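Local coordinates for protein five-membered-cyclitol-phosphate synthase (Streptomyces citricolor, PDB 6K96) that binds nicotinamide-adenine-dinucleotide in a Rossmann-type domain and belongs, as a cyclitol-phosphate synthase, to the myo-inositol-1-phosphate synthase family, at residues Leu161-Pro166 / Ile180-Ala185; Leu132-Gln137 / Cys157-Val162; Ile301-Ile306 / Ala320-Val325. All coordinates share one frame; numbering follows the deposited sequence.

Interaction 1. Residues Leu161-Pro166 / Ile180-Ala185; sequences LVARTP and IGDDLA. With NAD (nicotinamide-adenine-dinucleotide), chain G.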
loop_
_atom_site.group_PDB
_atom_site.type_symbol
_atom_site.label_atom_id
_atom_site.label_comp_id
_atom_site.label_asym_id
_atom_site.label_seq_id
_atom_site.Cartn_x
_atom_site.Cartn_y
_atom_site.Cartn_z
ATOM N N LEU B 161 -25.875 24.657 -11.461
ATOM C CA LEU B 161 -27.335 24.689 -11.216
ATOM C C LEU B 161 -28.052 24.682 -12.568
ATOM O O LEU B 161 -27.832 25.673 -13.315
ATOM C CB LEU B 161 -27.656 25.946 -10.392
ATOM C CG LEU B 161 -28.580 25.689 -9.198
ATOM C CD1 LEU B 161 -27.832 25.040 -8.044
ATOM C CD2 LEU B 161 -29.275 26.944 -8.723
ATOM N N VAL B 162 -28.787 23.594 -12.886
ATOM C CA VAL B 162 -29.688 23.480 -14.073
ATOM C C VAL B 162 -30.974 22.760 -13.655
ATOM O O VAL B 162 -32.024 23.399 -13.520
ATOM C CB VAL B 162 -29.035 22.775 -15.275
ATOM C CG1 VAL B 162 -29.899 22.883 -16.529
ATOM C CG2 VAL B 162 -27.650 23.299 -15.567
ATOM N N ALA B 163 -30.922 21.449 -13.447
ATOM C CA ALA B 163 -32.097 20.691 -12.954
ATOM C C ALA B 163 -32.477 21.264 -11.601
ATOM O O ALA B 163 -33.604 21.110 -11.217
ATOM C CB ALA B 163 -31.835 19.218 -12.869
ATOM N N ARG B 164 -31.567 21.948 -10.915
ATOM C CA ARG B 164 -31.859 22.375 -9.522
ATOM C C ARG B 164 -32.514 23.770 -9.479
ATOM O O ARG B 164 -32.996 24.134 -8.366
ATOM C CB ARG B 164 -30.603 22.297 -8.648
ATOM C CG ARG B 164 -30.503 20.989 -7.862
ATOM C CD ARG B 164 -29.153 20.773 -7.226
ATOM N NE ARG B 164 -28.159 21.191 -8.187
ATOM C CZ ARG B 164 -26.944 21.595 -7.898
ATOM N NH1 ARG B 164 -26.550 21.616 -6.640
ATOM N NH2 ARG B 164 -26.102 21.930 -8.873
ATOM N N THR B 165 -32.504 24.540 -10.586
ATOM C CA THR B 165 -33.238 25.836 -10.659
ATOM C C THR B 165 -34.717 25.513 -10.907
ATOM O O THR B 165 -35.105 25.161 -12.020
ATOM C CB THR B 165 -32.653 26.884 -11.636
ATOM O OG1 THR B 165 -33.565 27.020 -12.731
ATOM C CG2 THR B 165 -31.231 26.613 -12.114
ATOM N N PRO B 166 -35.590 25.662 -9.882
ATOM C CA PRO B 166 -36.978 25.184 -9.976
ATOM C C PRO B 166 -37.795 25.740 -11.170
ATOM O O PRO B 166 -38.645 25.046 -11.671
ATOM C CB PRO B 166 -37.615 25.646 -8.645
ATOM C CG PRO B 166 -36.438 25.988 -7.716
ATOM C CD PRO B 166 -35.317 26.413 -8.635
ATOM N N ILE B 180 -32.151 16.201 -16.826
ATOM C CA ILE B 180 -31.484 15.185 -15.959
ATOM C C ILE B 180 -30.228 15.810 -15.370
ATOM O O ILE B 180 -29.306 16.140 -16.128
ATOM C CB ILE B 180 -31.193 13.900 -16.759
ATOM C CG1 ILE B 180 -32.459 13.424 -17.483
ATOM C CG2 ILE B 180 -30.582 12.819 -15.878
ATOM C CD1 ILE B 180 -33.628 13.088 -16.580
ATOM N N GLY B 181 -30.219 15.970 -14.058
ATOM C CA GLY B 181 -29.142 16.676 -13.367
ATOM C C GLY B 181 -29.451 16.825 -11.893
ATOM O O GLY B 181 -30.544 16.472 -11.490
ATOM N N ASP B 182 -28.457 17.292 -11.126
ATOM C CA ASP B 182 -27.166 17.704 -11.681
ATOM C C ASP B 182 -25.980 16.921 -11.080
ATOM O O ASP B 182 -26.086 16.392 -9.976
ATOM C CB ASP B 182 -26.911 19.195 -11.430
ATOM C CG ASP B 182 -28.047 20.075 -11.888
ATOM O OD1 ASP B 182 -28.468 19.905 -13.035
ATOM O OD2 ASP B 182 -28.539 20.871 -11.076
ATOM N N ASP B 183 -24.877 16.871 -11.819
ATOM C CA ASP B 183 -23.518 16.529 -11.318
ATOM C C ASP B 183 -23.335 15.013 -11.216
ATOM O O ASP B 183 -23.867 14.473 -10.223
ATOM C CB ASP B 183 -23.266 17.202 -9.969
ATOM C CG ASP B 183 -21.799 17.276 -9.616
ATOM O OD1 ASP B 183 -20.952 16.896 -10.475
ATOM O OD2 ASP B 183 -21.509 17.736 -8.486
ATOM N N LEU B 184 -22.582 14.400 -12.152
ATOM C CA LEU B 184 -22.298 12.921 -12.142
ATOM C C LEU B 184 -21.659 12.500 -10.826
ATOM O O LEU B 184 -20.601 13.086 -10.469
ATOM C CB LEU B 184 -21.328 12.497 -13.244
ATOM C CG LEU B 184 -21.712 12.850 -14.667
ATOM C CD1 LEU B 184 -20.746 12.177 -15.622
ATOM C CD2 LEU B 184 -23.151 12.466 -14.956
ATOM N N ALA B 185 -22.231 11.477 -10.182
ATOM C CA ALA B 185 -21.552 10.647 -9.150
ATOM C C ALA B 185 -20.748 9.526 -9.831
ATOM O O ALA B 185 -21.354 8.620 -10.451
ATOM C CB ALA B 185 -22.593 10.092 -8.229
HETATM P PA NAD G . -12.710 17.635 -20.573
HETATM O O1A NAD G . -11.899 18.756 -20.047
HETATM O O2A NAD G . -11.932 16.459 -21.094
HETATM O O5B NAD G . -13.827 18.054 -21.606
HETATM C C5B NAD G . -14.125 19.469 -21.635
HETATM C C4B NAD G . -14.416 19.879 -23.054
HETATM O O4B NAD G . -15.240 21.090 -23.134
HETATM C C3B NAD G . -13.150 20.197 -23.856
HETATM O O3B NAD G . -13.276 19.609 -25.145
HETATM C C2B NAD G . -13.214 21.718 -23.962
HETATM O O2B NAD G . -12.341 22.036 -25.007
HETATM C C1B NAD G . -14.720 21.869 -24.201
HETATM N N9A NAD G . -15.292 23.197 -24.096
HETATM C C8A NAD G . -14.795 24.192 -23.290
HETATM N N7A NAD G . -15.540 25.273 -23.289
HETATM C C5A NAD G . -16.614 24.968 -24.118
HETATM C C6A NAD G . -17.742 25.721 -24.504
HETATM N N6A NAD G . -17.973 26.950 -24.056
HETATM N N1A NAD G . -18.658 25.121 -25.312
HETATM C C2A NAD G . -18.390 23.873 -25.740
HETATM N N3A NAD G . -17.356 23.086 -25.453
HETATM C C4A NAD G . -16.485 23.685 -24.618
HETATM O O3 NAD G . -13.633 17.130 -19.385
HETATM P PN NAD G . -14.171 15.648 -19.065
HETATM O O1N NAD G . -14.841 15.142 -20.284
HETATM O O2N NAD G . -12.998 14.981 -18.414
HETATM O O5D NAD G . -15.300 15.983 -17.963
HETATM C C5D NAD G . -16.431 16.852 -18.383
HETATM C C4D NAD G . -17.166 17.335 -17.169
HETATM O O4D NAD G . -17.774 16.241 -16.444
HETATM C C3D NAD G . -16.257 18.067 -16.171
HETATM O O3D NAD G . -17.003 19.135 -15.628
HETATM C C2D NAD G . -16.093 17.045 -15.050
HETATM O O2D NAD G . -15.890 17.559 -13.747
HETATM C C1D NAD G . -17.472 16.388 -15.049
HETATM N N1N NAD G . -17.414 15.097 -14.300
HETATM C C2N NAD G . -16.388 14.146 -14.623
HETATM C C3N NAD G . -16.169 13.024 -13.842
HETATM C C7N NAD G . -15.091 12.047 -14.275
HETATM O O7N NAD G . -14.532 12.198 -15.354
HETATM N N7N NAD G . -14.778 11.052 -13.450
HETATM C C4N NAD G . -16.959 12.871 -12.703
HETATM C C5N NAD G . -18.057 13.697 -12.499
HETATM C C6N NAD G . -18.217 14.846 -13.252
#
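Gly181 and Asp182, at the C-terminal end of strand 179-180 of the parallel Rossmann sheet, meet the loop that leads from the neighbouring strand 153-156 into helix 166-174. Two adjacent beta-alpha units are thereby joined above the C-terminal ends of their strands. Gly181 contributes main chain alone: its O rests 3.3 Å from Ala163 CB, and the peptide linking it to Asp182 is cis.

Asp182 carries most of the contact. Its CG stands beside its own backbone N (chi1 -52°), and the carboxylate fits against the start of the type I turn formed by Val162 to Thr165. Ala163 N donates to Asp182 OD1 over 2.9 Å, using the syn lone pair. OD2 accepts two bonds from different directions. Val162 N comes from above the carboxylate plane, 3.3 Å from Asp182 OD2 and almost straight at 174°, whereas Arg164 NE uses the anti lone pair of that oxygen, forming a salt bridge of 2.9 Å. This oxygen lies in the guanidinium plane, although the carboxylate itself is turned 65° from it. Arg164 N adds a weak bond to OD2. Over the centre of the guanidinium lies Leu161 CD1, 3.5 Å above the plane, and Arg164 NH2 binds Pro159 O. Asp182 OD1 is also held by Asn156 ND2, on the neighbouring strand.

Beyond this, Asp183 turns to Lys327, with which its OD2 forms a salt bridge. Leu184 brings the segment to the nicotinamide ring of the dinucleotide, where Leu184 CB is 3.6 Å and Leu184 O 3.3 Å from NAD C5N.

Interaction 2. Residues Leu132-Gln137 / Cys157-Val162; sequences LPTGLQ and CTPELV. With NAD (nicotinamide-adenine-dinucleotide), chain G.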
loop_
_atom_site.group_PDB
_atom_site.type_symbol
_atom_site.label_atom_id
_atom_site.label_comp_id
_atom_site.label_asym_id
_atom_site.label_seq_id
_atom_site.Cartn_x
_atom_site.Cartn_y
_atom_site.Cartn_z
ATOM N N LEU B 132 -19.035 20.082 -20.470
ATOM C CA LEU B 132 -18.031 21.173 -20.420
ATOM C C LEU B 132 -17.271 21.104 -19.104
ATOM O O LEU B 132 -17.659 20.406 -18.171
ATOM C CB LEU B 132 -18.754 22.531 -20.519
ATOM C CG LEU B 132 -18.960 23.106 -21.923
ATOM C CD1 LEU B 132 -19.956 22.249 -22.673
ATOM C CD2 LEU B 132 -19.464 24.525 -21.858
ATOM N N PRO B 133 -16.214 21.931 -18.980
ATOM C CA PRO B 133 -15.532 22.065 -17.705
ATOM C C PRO B 133 -16.507 22.482 -16.590
ATOM O O PRO B 133 -17.570 23.081 -16.833
ATOM C CB PRO B 133 -14.448 23.138 -18.006
ATOM C CG PRO B 133 -14.252 23.122 -19.501
ATOM C CD PRO B 133 -15.616 22.757 -20.058
ATOM N N THR B 134 -16.153 22.153 -15.364
ATOM C CA THR B 134 -16.867 22.622 -14.159
ATOM C C THR B 134 -16.615 24.129 -14.055
ATOM O O THR B 134 -15.504 24.527 -14.437
ATOM C CB THR B 134 -16.411 21.837 -12.931
ATOM O OG1 THR B 134 -17.043 20.563 -13.048
ATOM C CG2 THR B 134 -16.759 22.482 -11.609
ATOM N N GLY B 135 -17.635 24.904 -13.660
ATOM C CA GLY B 135 -17.502 26.297 -13.237
ATOM C C GLY B 135 -18.209 27.256 -14.182
ATOM O O GLY B 135 -18.158 28.502 -13.905
ATOM N N LEU B 136 -18.835 26.764 -15.252
ATOM C CA LEU B 136 -19.364 27.679 -16.295
ATOM C C LEU B 136 -20.884 27.735 -16.213
ATOM O O LEU B 136 -21.510 27.230 -17.119
ATOM C CB LEU B 136 -18.881 27.208 -17.671
ATOM C CG LEU B 136 -17.383 26.893 -17.777
ATOM C CD1 LEU B 136 -17.103 25.934 -18.949
ATOM C CD2 LEU B 136 -16.531 28.157 -17.867
ATOM N N GLN B 137 -21.430 28.391 -15.183
ATOM C CA GLN B 137 -22.895 28.574 -14.916
ATOM C C GLN B 137 -23.615 29.197 -16.118
ATOM O O GLN B 137 -24.691 28.703 -16.483
ATOM C CB GLN B 137 -23.135 29.366 -13.638
ATOM C CG GLN B 137 -24.591 29.375 -13.176
ATOM C CD GLN B 137 -25.251 28.033 -12.952
ATOM O OE1 GLN B 137 -25.057 27.378 -11.930
ATOM N NE2 GLN B 137 -26.084 27.609 -13.894
ATOM N N CYS B 157 -23.810 16.812 -16.624
ATOM C CA CYS B 157 -22.673 16.155 -15.917
ATOM C C CYS B 157 -22.081 16.984 -14.771
ATOM O O CYS B 157 -21.337 16.327 -13.929
ATOM C CB CYS B 157 -21.434 15.956 -16.776
ATOM S SG CYS B 157 -21.756 14.877 -18.157
ATOM N N THR B 158 -22.270 18.308 -14.777
ATOM C CA THR B 158 -21.434 19.260 -13.984
ATOM C C THR B 158 -22.165 19.667 -12.715
ATOM O O THR B 158 -23.373 19.426 -12.636
ATOM C CB THR B 158 -21.051 20.529 -14.767
ATOM O OG1 THR B 158 -22.142 21.439 -14.786
ATOM C CG2 THR B 158 -20.632 20.229 -16.184
ATOM N N PRO B 159 -21.457 20.285 -11.724
ATOM C CA PRO B 159 -22.078 20.819 -10.502
ATOM C C PRO B 159 -22.892 22.114 -10.710
ATOM O O PRO B 159 -23.545 22.572 -9.758
ATOM C CB PRO B 159 -20.921 21.123 -9.529
ATOM C CG PRO B 159 -19.707 20.481 -10.175
ATOM C CD PRO B 159 -19.994 20.449 -11.669
ATOM N N GLU B 160 -22.931 22.637 -11.929
ATOM C CA GLU B 160 -23.710 23.866 -12.211
ATOM C C GLU B 160 -25.191 23.609 -11.941
ATOM O O GLU B 160 -25.654 22.511 -12.174
ATOM C CB GLU B 160 -23.441 24.406 -13.614
ATOM C CG GLU B 160 -22.175 25.227 -13.681
ATOM C CD GLU B 160 -20.940 24.660 -12.990
ATOM O OE1 GLU B 160 -20.534 25.228 -11.918
ATOM O OE2 GLU B 160 -20.398 23.653 -13.510
ATOM N N LEU B 161 -25.875 24.657 -11.461
ATOM C CA LEU B 161 -27.335 24.689 -11.216
ATOM C C LEU B 161 -28.052 24.682 -12.568
ATOM O O LEU B 161 -27.832 25.673 -13.315
ATOM C CB LEU B 161 -27.656 25.946 -10.392
ATOM C CG LEU B 161 -28.580 25.689 -9.198
ATOM C CD1 LEU B 161 -27.832 25.040 -8.044
ATOM C CD2 LEU B 161 -29.275 26.944 -8.723
ATOM N N VAL B 162 -28.787 23.594 -12.886
ATOM C CA VAL B 162 -29.688 23.480 -14.073
ATOM C C VAL B 162 -30.974 22.760 -13.655
ATOM O O VAL B 162 -32.024 23.399 -13.520
ATOM C CB VAL B 162 -29.035 22.775 -15.275
ATOM C CG1 VAL B 162 -29.899 22.883 -16.529
ATOM C CG2 VAL B 162 -27.650 23.299 -15.567
HETATM P PA NAD G . -12.710 17.635 -20.573
HETATM O O1A NAD G . -11.899 18.756 -20.047
HETATM O O2A NAD G . -11.932 16.459 -21.094
HETATM O O5B NAD G . -13.827 18.054 -21.606
HETATM C C5B NAD G . -14.125 19.469 -21.635
HETATM C C4B NAD G . -14.416 19.879 -23.054
HETATM O O4B NAD G . -15.240 21.090 -23.134
HETATM C C3B NAD G . -13.150 20.197 -23.856
HETATM O O3B NAD G . -13.276 19.609 -25.145
HETATM C C2B NAD G . -13.214 21.718 -23.962
HETATM O O2B NAD G . -12.341 22.036 -25.007
HETATM C C1B NAD G . -14.720 21.869 -24.201
HETATM N N9A NAD G . -15.292 23.197 -24.096
HETATM C C8A NAD G . -14.795 24.192 -23.290
HETATM N N7A NAD G . -15.540 25.273 -23.289
HETATM C C5A NAD G . -16.614 24.968 -24.118
HETATM C C6A NAD G . -17.742 25.721 -24.504
HETATM N N6A NAD G . -17.973 26.950 -24.056
HETATM N N1A NAD G . -18.658 25.121 -25.312
HETATM C C2A NAD G . -18.390 23.873 -25.740
HETATM N N3A NAD G . -17.356 23.086 -25.453
HETATM C C4A NAD G . -16.485 23.685 -24.618
HETATM O O3 NAD G . -13.633 17.130 -19.385
HETATM P PN NAD G . -14.171 15.648 -19.065
HETATM O O1N NAD G . -14.841 15.142 -20.284
HETATM O O2N NAD G . -12.998 14.981 -18.414
HETATM O O5D NAD G . -15.300 15.983 -17.963
HETATM C C5D NAD G . -16.431 16.852 -18.383
HETATM C C4D NAD G . -17.166 17.335 -17.169
HETATM O O4D NAD G . -17.774 16.241 -16.444
HETATM C C3D NAD G . -16.257 18.067 -16.171
HETATM O O3D NAD G . -17.003 19.135 -15.628
HETATM C C2D NAD G . -16.093 17.045 -15.050
HETATM O O2D NAD G . -15.890 17.559 -13.747
HETATM C C1D NAD G . -17.472 16.388 -15.049
HETATM N N1N NAD G . -17.414 15.097 -14.300
HETATM C C2N NAD G . -16.388 14.146 -14.623
HETATM C C3N NAD G . -16.169 13.024 -13.842
HETATM C C7N NAD G . -15.091 12.047 -14.275
HETATM O O7N NAD G . -14.532 12.198 -15.354
HETATM N N7N NAD G . -14.778 11.052 -13.450
HETATM C C4N NAD G . -16.959 12.871 -12.703
HETATM C C5N NAD G . -18.057 13.697 -12.499
HETATM C C6N NAD G . -18.217 14.846 -13.252
HETATM O O HOH W 1 -20.054 24.301 -16.493
#
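The side-chain amide of Gln137 pairs with both backbone polar groups of a single residue, Leu161, much as a strand neighbour would. Leu161 N donates to Gln137 OE1 over 2.9 Å, on a lone pair in the carbonyl plane, and Gln137 NE2 returns a bond of 2.7 Å to Leu161 O. With CG anti to the backbone N (chi1 -170°) and a bend at chi2, the chain reaches across from the first turn of helix 137-149.

The Glu160 chain, bent at chi2, lays its CG against the backbone of Gln137. Gly135 N meets Glu160 OE2 at 3.0 Å in a nearly straight bond (176°) that arrives from well above the carboxylate plane (54°). A water accepts from Leu136 N at 3.0 Å and lies close to Pro133 O and to the same carboxylate oxygen.

The two loops follow strands 127-130 and 153-156, neighbours in the Rossmann sheet, and sit at the C-terminal strand ends, where such folds hold the dinucleotide. Here they line its pocket: NAD O3D donates to Leu132 O over 2.9 Å, and Thr134 OG1 lies 2.9 Å from NAD O3D. The threonine crosses Pro159 at about a right angle, its OG1 3.3 Å from Pro159 CD. On the adenine side, Leu132 CD2 is 3.4 Å from NAD C6A.

Interaction 3. Residues Ile301-Ile306 / Ala320-Val325; sequences IDLIRI and AAAVKV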
loop_
_atom_site.group_PDB
_atom_site.type_symbol
_atom_site.label_atom_id
_atom_site.label_comp_id
_atom_site.label_asym_id
_atom_site.label_seq_id
_atom_site.Cartn_x
_atom_site.Cartn_y
_atom_site.Cartn_z
ATOM N N ILE B 301 -23.838 6.612 -19.679
ATOM C CA ILE B 301 -24.648 5.630 -20.467
ATOM C C ILE B 301 -25.997 5.341 -19.795
ATOM O O ILE B 301 -26.919 5.070 -20.508
ATOM C CB ILE B 301 -23.878 4.328 -20.704
ATOM C CG1 ILE B 301 -24.504 3.559 -21.862
ATOM C CG2 ILE B 301 -23.813 3.525 -19.402
ATOM C CD1 ILE B 301 -24.597 4.354 -23.115
ATOM N N ASP B 302 -26.076 5.335 -18.469
ATOM C CA ASP B 302 -27.327 5.259 -17.671
ATOM C C ASP B 302 -28.173 6.523 -17.978
ATOM O O ASP B 302 -29.218 6.381 -18.598
ATOM C CB ASP B 302 -26.947 5.129 -16.185
ATOM C CG ASP B 302 -27.027 3.720 -15.630
ATOM O OD1 ASP B 302 -28.134 3.337 -15.260
ATOM O OD2 ASP B 302 -25.986 3.009 -15.540
ATOM N N LEU B 303 -27.677 7.723 -17.639
ATOM C CA LEU B 303 -28.439 8.995 -17.731
ATOM C C LEU B 303 -28.920 9.251 -19.172
ATOM O O LEU B 303 -30.068 9.670 -19.324
ATOM C CB LEU B 303 -27.571 10.164 -17.231
ATOM C CG LEU B 303 -27.173 10.120 -15.762
ATOM C CD1 LEU B 303 -26.412 11.370 -15.408
ATOM C CD2 LEU B 303 -28.374 9.968 -14.853
ATOM N N ILE B 304 -28.083 9.074 -20.193
ATOM C CA ILE B 304 -28.513 9.429 -21.577
ATOM C C ILE B 304 -29.643 8.499 -22.003
ATOM O O ILE B 304 -30.490 8.929 -22.799
ATOM C CB ILE B 304 -27.402 9.429 -22.632
ATOM C CG1 ILE B 304 -26.687 8.081 -22.694
ATOM C CG2 ILE B 304 -26.463 10.600 -22.413
ATOM C CD1 ILE B 304 -25.520 8.082 -23.635
ATOM N N ARG B 305 -29.653 7.258 -21.527
ATOM C CA ARG B 305 -30.729 6.316 -21.909
ATOM C C ARG B 305 -31.955 6.667 -21.060
ATOM O O ARG B 305 -33.096 6.502 -21.583
ATOM C CB ARG B 305 -30.344 4.848 -21.719
ATOM C CG ARG B 305 -29.397 4.264 -22.758
ATOM C CD ARG B 305 -28.302 3.422 -22.112
ATOM N NE ARG B 305 -28.596 2.050 -21.739
ATOM C CZ ARG B 305 -28.016 1.368 -20.738
ATOM N NH1 ARG B 305 -27.102 1.895 -19.949
ATOM N NH2 ARG B 305 -28.344 0.124 -20.519
ATOM N N ILE B 306 -31.757 7.111 -19.810
ATOM C CA ILE B 306 -32.913 7.492 -18.962
ATOM C C ILE B 306 -33.604 8.636 -19.686
ATOM O O ILE B 306 -34.837 8.586 -19.836
ATOM C CB ILE B 306 -32.535 7.837 -17.522
ATOM C CG1 ILE B 306 -31.855 6.689 -16.786
ATOM C CG2 ILE B 306 -33.786 8.252 -16.773
ATOM C CD1 ILE B 306 -31.142 7.144 -15.518
ATOM N N ALA B 320 -36.666 10.020 -11.502
ATOM C CA ALA B 320 -36.114 9.487 -10.245
ATOM C C ALA B 320 -35.121 8.337 -10.549
ATOM O O ALA B 320 -34.257 8.073 -9.718
ATOM C CB ALA B 320 -37.256 9.106 -9.345
ATOM N N ALA B 321 -35.159 7.719 -11.728
ATOM C CA ALA B 321 -34.207 6.646 -12.086
ATOM C C ALA B 321 -32.789 7.207 -12.113
ATOM O O ALA B 321 -31.859 6.433 -12.198
ATOM C CB ALA B 321 -34.536 6.054 -13.436
ATOM N N ALA B 322 -32.619 8.525 -12.165
ATOM C CA ALA B 322 -31.287 9.147 -12.352
ATOM C C ALA B 322 -30.618 9.352 -11.003
ATOM O O ALA B 322 -29.447 9.754 -10.994
ATOM C CB ALA B 322 -31.425 10.449 -13.071
ATOM N N VAL B 323 -31.314 9.088 -9.904
ATOM C CA VAL B 323 -30.899 9.641 -8.580
ATOM C C VAL B 323 -29.576 8.997 -8.141
ATOM O O VAL B 323 -28.635 9.714 -7.709
ATOM C CB VAL B 323 -32.045 9.534 -7.557
ATOM C CG1 VAL B 323 -31.597 9.790 -6.134
ATOM C CG2 VAL B 323 -33.177 10.461 -7.920
ATOM N N LYS B 324 -29.439 7.690 -8.242
ATOM C CA LYS B 324 -28.260 7.028 -7.629
ATOM C C LYS B 324 -26.971 7.447 -8.347
ATOM O O LYS B 324 -25.903 7.287 -7.713
ATOM C CB LYS B 324 -28.428 5.511 -7.597
ATOM C CG LYS B 324 -29.387 5.039 -6.518
ATOM C CD LYS B 324 -29.094 3.652 -5.949
ATOM C CE LYS B 324 -29.821 3.444 -4.624
ATOM N NZ LYS B 324 -30.067 2.015 -4.296
ATOM N N VAL B 325 -27.044 7.966 -9.586
ATOM C CA VAL B 325 -25.807 8.287 -10.353
ATOM C C VAL B 325 -25.549 9.806 -10.412
ATOM O O VAL B 325 -24.708 10.227 -11.243
ATOM C CB VAL B 325 -25.835 7.633 -11.740
ATOM C CG1 VAL B 325 -25.900 6.126 -11.638
ATOM C CG2 VAL B 325 -26.964 8.157 -12.589
#
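The backbones draw closest where Leu303, in the middle of helix 292-313, passes Ala322 at the end of a short 3-10 turn, with 6.1 Å between their CA atoms. The side chains that meet here are all aliphatic. Leu303 and Val325 reach toward each other tip to tip, Leu303 CD2 meeting Val325 CG2 at 3.2 Å, a tight fit. Val325 offers the methyl that stands between its own backbone N and carbonyl carbon. The same Leu303 CD2 also touches Ala322 CB at 3.6 Å.

One turn further along the helix, Ile306 reaches both alanines. Its CG1 is anti to the carbonyl carbon (chi1 -60°), and the outstretched CD1 lies 3.5 Å from Ala321 O, with Ala322 CA close by; Ile306 CG2 brushes Ala321 CB at 4.1 Å. The small size of the alanines is consistent with the close approach of the turn to the helix.

Tyr345 of helix 338-353 covers both Ile306 and Ala321, while Ile180 of strand 179-180 packs on Leu303 and Ala322. The helix, which follows the mixed sheet in sequence, thus packs with the C-terminal region against the edge of the Rossmann sheet, an arrangement characteristic of the myo-inositol-1-phosphate synthase family, whose chain returns to the nucleotide-binding domain.

Along the chain interaction 2 comes first, interaction 1 follows and shares Leu161 and Val162 with it, and interaction 3 comes after the mixed sheet. The centres of interactions 1 and 2 are about 9 Å apart, those of 1 and 3 about 12 Å, and those of 2 and 3 about 17 Å. Interactions 1 and 2 join successive loops after strands 127-130, 153-156 and 179-180, and both touch the dinucleotide. Interaction 1 is the middle member: Leu184 N lies 2.9 Å from Cys157 O, and Ala185 N lies 3.0 Å from Val325 O. Interactions 2 and 3 do not touch each other, so interaction 1 links the loops at the dinucleotide to helix 292-313 and the segment after it.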